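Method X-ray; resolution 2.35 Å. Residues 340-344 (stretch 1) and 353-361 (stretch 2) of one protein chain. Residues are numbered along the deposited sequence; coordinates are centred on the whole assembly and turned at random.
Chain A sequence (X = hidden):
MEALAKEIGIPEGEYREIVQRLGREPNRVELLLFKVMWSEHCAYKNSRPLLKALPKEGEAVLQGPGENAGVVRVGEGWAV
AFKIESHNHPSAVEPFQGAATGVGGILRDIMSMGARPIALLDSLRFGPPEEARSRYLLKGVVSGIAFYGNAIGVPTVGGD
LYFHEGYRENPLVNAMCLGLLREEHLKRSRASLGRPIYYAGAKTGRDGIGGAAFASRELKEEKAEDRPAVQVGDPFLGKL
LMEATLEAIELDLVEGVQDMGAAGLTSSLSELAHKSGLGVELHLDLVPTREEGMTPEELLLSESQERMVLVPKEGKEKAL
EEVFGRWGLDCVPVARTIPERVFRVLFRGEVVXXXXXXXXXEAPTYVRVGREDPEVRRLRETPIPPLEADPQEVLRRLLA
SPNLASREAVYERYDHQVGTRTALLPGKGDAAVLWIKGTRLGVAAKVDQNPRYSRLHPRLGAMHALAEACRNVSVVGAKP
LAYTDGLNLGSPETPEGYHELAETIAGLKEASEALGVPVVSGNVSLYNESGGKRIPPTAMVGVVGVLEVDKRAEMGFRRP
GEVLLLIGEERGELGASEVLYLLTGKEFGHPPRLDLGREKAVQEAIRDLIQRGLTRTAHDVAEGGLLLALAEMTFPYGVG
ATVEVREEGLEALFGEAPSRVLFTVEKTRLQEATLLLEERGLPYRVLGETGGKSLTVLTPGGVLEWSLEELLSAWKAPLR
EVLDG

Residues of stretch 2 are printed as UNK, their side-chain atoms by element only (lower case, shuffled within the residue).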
# COMPACT_ATOMS: atom_id res chain seq x y z
N GLU A 340 -10.15 -1.14 -36.45
CA GLU A 340 -10.50 -2.52 -36.14
C GLU A 340 -10.04 -2.83 -34.72
O GLU A 340 -8.85 -2.75 -34.42
CB GLU A 340 -9.83 -3.48 -37.12
CG GLU A 340 -9.90 -3.05 -38.57
CD GLU A 340 -8.83 -2.05 -38.92
OE1 GLU A 340 -8.74 -1.00 -38.26
OE2 GLU A 340 -8.06 -2.32 -39.87
N ARG A 341 -10.98 -3.19 -33.85
CA ARG A 341 -10.65 -3.49 -32.47
C ARG A 341 -9.86 -4.79 -32.37
O ARG A 341 -10.38 -5.84 -31.98
CB ARG A 341 -11.93 -3.58 -31.64
CG ARG A 341 -12.76 -2.31 -31.74
CD ARG A 341 -13.80 -2.21 -30.65
NE ARG A 341 -14.58 -1.00 -30.81
CZ ARG A 341 -15.52 -0.59 -29.96
NH1 ARG A 341 -15.79 -1.32 -28.88
NH2 ARG A 341 -16.18 0.54 -30.18
N VAL A 342 -8.58 -4.69 -32.71
CA VAL A 342 -7.69 -5.85 -32.70
C VAL A 342 -6.27 -5.46 -32.32
O VAL A 342 -5.87 -4.29 -32.41
CB VAL A 342 -7.65 -6.51 -34.10
CG1 VAL A 342 -6.53 -7.53 -34.18
CG2 VAL A 342 -8.97 -7.18 -34.40
N PHE A 343 -5.51 -6.45 -31.85
CA PHE A 343 -4.11 -6.24 -31.52
C PHE A 343 -3.39 -6.98 -32.64
O PHE A 343 -3.29 -8.21 -32.62
CB PHE A 343 -3.75 -6.85 -30.16
CG PHE A 343 -2.32 -6.62 -29.75
CD1 PHE A 343 -1.59 -7.63 -29.14
CD2 PHE A 343 -1.71 -5.39 -30.00
CE1 PHE A 343 -0.26 -7.42 -28.78
CE2 PHE A 343 -0.38 -5.17 -29.64
CZ PHE A 343 0.35 -6.19 -29.03
N ARG A 344 -2.92 -6.23 -33.63
CA ARG A 344 -2.22 -6.81 -34.77
C ARG A 344 -0.73 -6.63 -34.60
O ARG A 344 -0.24 -5.51 -34.46
CB ARG A 344 -2.68 -6.14 -36.07
CG ARG A 344 -2.10 -6.75 -37.33
CD ARG A 344 -2.53 -5.95 -38.55
NE ARG A 344 -3.98 -5.96 -38.69
CZ ARG A 344 -4.68 -4.94 -39.18
NH1 ARG A 344 -6.00 -5.03 -39.27
NH2 ARG A 344 -4.07 -3.82 -39.55
N UNK A 353 0.48 -12.19 -35.45
CA UNK A 353 -0.59 -12.28 -34.46
C UNK A 353 -1.63 -11.19 -34.70
O UNK A 353 -1.30 -10.06 -35.04
c UNK A 353 -0.03 -12.17 -33.05
N UNK A 354 -2.89 -11.56 -34.49
CA UNK A 354 -3.98 -10.63 -34.67
C UNK A 354 -5.17 -11.16 -33.90
O UNK A 354 -6.01 -11.89 -34.43
c UNK A 354 -4.33 -10.50 -36.16
c UNK A 354 -5.60 -9.72 -36.43
o UNK A 354 -5.08 -8.38 -38.32
o UNK A 354 -6.53 -10.02 -38.59
c UNK A 354 -5.75 -9.34 -37.89
N UNK A 355 -5.24 -10.81 -32.63
CA UNK A 355 -6.32 -11.27 -31.79
C UNK A 355 -7.18 -10.09 -31.39
O UNK A 355 -6.69 -8.98 -31.24
c UNK A 355 -4.65 -12.92 -30.93
c UNK A 355 -5.77 -11.97 -30.54
c UNK A 355 -5.27 -10.95 -29.55
N UNK A 356 -8.50 -10.32 -31.25
CA UNK A 356 -9.38 -9.22 -30.86
C UNK A 356 -8.98 -8.67 -29.49
O UNK A 356 -8.62 -9.44 -28.59
c UNK A 356 -10.76 -9.88 -30.85
c UNK A 356 -9.27 -11.51 -31.64
c UNK A 356 -10.63 -10.92 -31.91
N UNK A 357 -9.03 -7.35 -29.34
CA UNK A 357 -8.67 -6.70 -28.09
C UNK A 357 -9.51 -7.22 -26.93
O UNK A 357 -8.98 -7.59 -25.88
c UNK A 357 -7.96 -4.59 -29.27
o UNK A 357 -10.22 -4.87 -28.51
c UNK A 357 -8.85 -5.17 -28.19
N UNK A 358 -10.83 -7.26 -27.12
CA UNK A 358 -11.73 -7.75 -26.07
C UNK A 358 -11.34 -9.14 -25.58
O UNK A 358 -11.37 -9.42 -24.38
c UNK A 358 -14.15 -8.24 -25.50
o UNK A 358 -15.58 -9.70 -26.70
c UNK A 358 -13.17 -7.81 -26.58
o UNK A 358 -16.47 -7.90 -25.81
c UNK A 358 -15.50 -8.64 -26.04
N UNK A 359 -10.99 -10.02 -26.52
CA UNK A 359 -10.61 -11.38 -26.18
C UNK A 359 -9.41 -11.41 -25.24
O UNK A 359 -9.30 -12.30 -24.39
c UNK A 359 -10.29 -12.16 -27.46
N UNK A 360 -8.53 -10.43 -25.40
CA UNK A 360 -7.32 -10.35 -24.59
C UNK A 360 -7.48 -9.64 -23.25
O UNK A 360 -6.82 -10.00 -22.27
c UNK A 360 -4.85 -10.35 -25.42
c UNK A 360 -6.22 -9.68 -25.42
c UNK A 360 -4.97 -11.87 -25.54
c UNK A 360 -4.05 -9.79 -26.58
N UNK A 361 -8.36 -8.64 -23.19
CA UNK A 361 -8.56 -7.86 -21.97
C UNK A 361 -9.71 -8.31 -21.07
O UNK A 361 -9.72 -7.99 -19.88
c UNK A 361 -8.75 -6.39 -22.33

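Position 353 carries one side-chain atom, a carbon bonded to CA. It has no branch and no ring. That carbon stays clear of stretch 1, so the backbone makes the contact: O of 353 lies 3.4 Å from Arg344 CA, a CA-H...O contact. This is alanine.

Position 354 has three carbons in a chain, the third carrying two oxygens. That end is a carboxylate. One carboxylate oxygen reaches the guanidinium of Arg344 near its plane, where the N-H groups point, which suits a hydrogen bond. The second carbon of the chain packs 3.3 Å from Val342 CG1. Three carbons make it glutamate; aspartate would have two. With the residue named, the atoms are Arg344 NE and Glu354 OE1, 2.7 Å apart, a hydrogen bond within a salt bridge.

Position 355 has three carbons. One is bonded to CA and carries the other two, so the side chain forks at CB with no oxygen. It lies on the same face of the sheet as Phe343, with one carbon of the fork 4.4 Å from Phe343 CB. The backbone does more. Phe343 N donates to O of 355 at 2.9 Å, and N of 355 donates to Phe343 O at 3.3 Å. This is valine, in the m rotamer.

Position 356 has three carbons that close a ring onto the backbone N. CA-to-CB points away from stretch 1, and contact is mainly through the backbone, with CA of 356 3.7 Å from Arg341 O. Only proline closes such a ring. The ring leaves the nitrogen without a hydrogen to donate. Pro356 is the N-cap residue, right before the helix.

Position 357 has one carbon carrying one oxygen and one carbon. The outer carbon sits 3.5 Å from Val342 N. The backbone N of 357 gives a weak hydrogen bond to Arg341 O at 3.3 Å. A CB with both a hydroxyl and a methyl is threonine.

Position 358 again has three carbons in a chain, the third with two oxygens. Unlike Glu354, it is exposed and makes no contact with stretch 1. This is a second glutamate.

Position 359 has a single carbon, out of reach of stretch 1. It is alanine.

Position 360 has four carbons, forked at the second. CA-to-CB points toward stretch 1, and one outer carbon of the fork meets the ring of Phe343 obliquely, 4.2 Å from Phe343 CD1. The fork beyond CB marks leucine; isoleucine would branch at CB.

Position 361 has one carbon and no contact. It is alanine.

The contact is an antiparallel strand pair that runs into a helix start. Val355 and Phe343 form the hydrogen-bonded pair. The flanking pairs, Arg344 with Glu354 and Val342 with Pro356, are not hydrogen-bonded through their backbones and bring their CA atoms to 4.2 Å. Arg344 and Glu354 share one face, where their charges pair. Phe343 and Val355 share the other and are buried. Leu360, one turn into the helix, adds an apolar contact to Phe343. Thr357 N continues the link to Arg341 where the strand gives way to the helix.

Stretch 2 (353-361) AEVPTEALA
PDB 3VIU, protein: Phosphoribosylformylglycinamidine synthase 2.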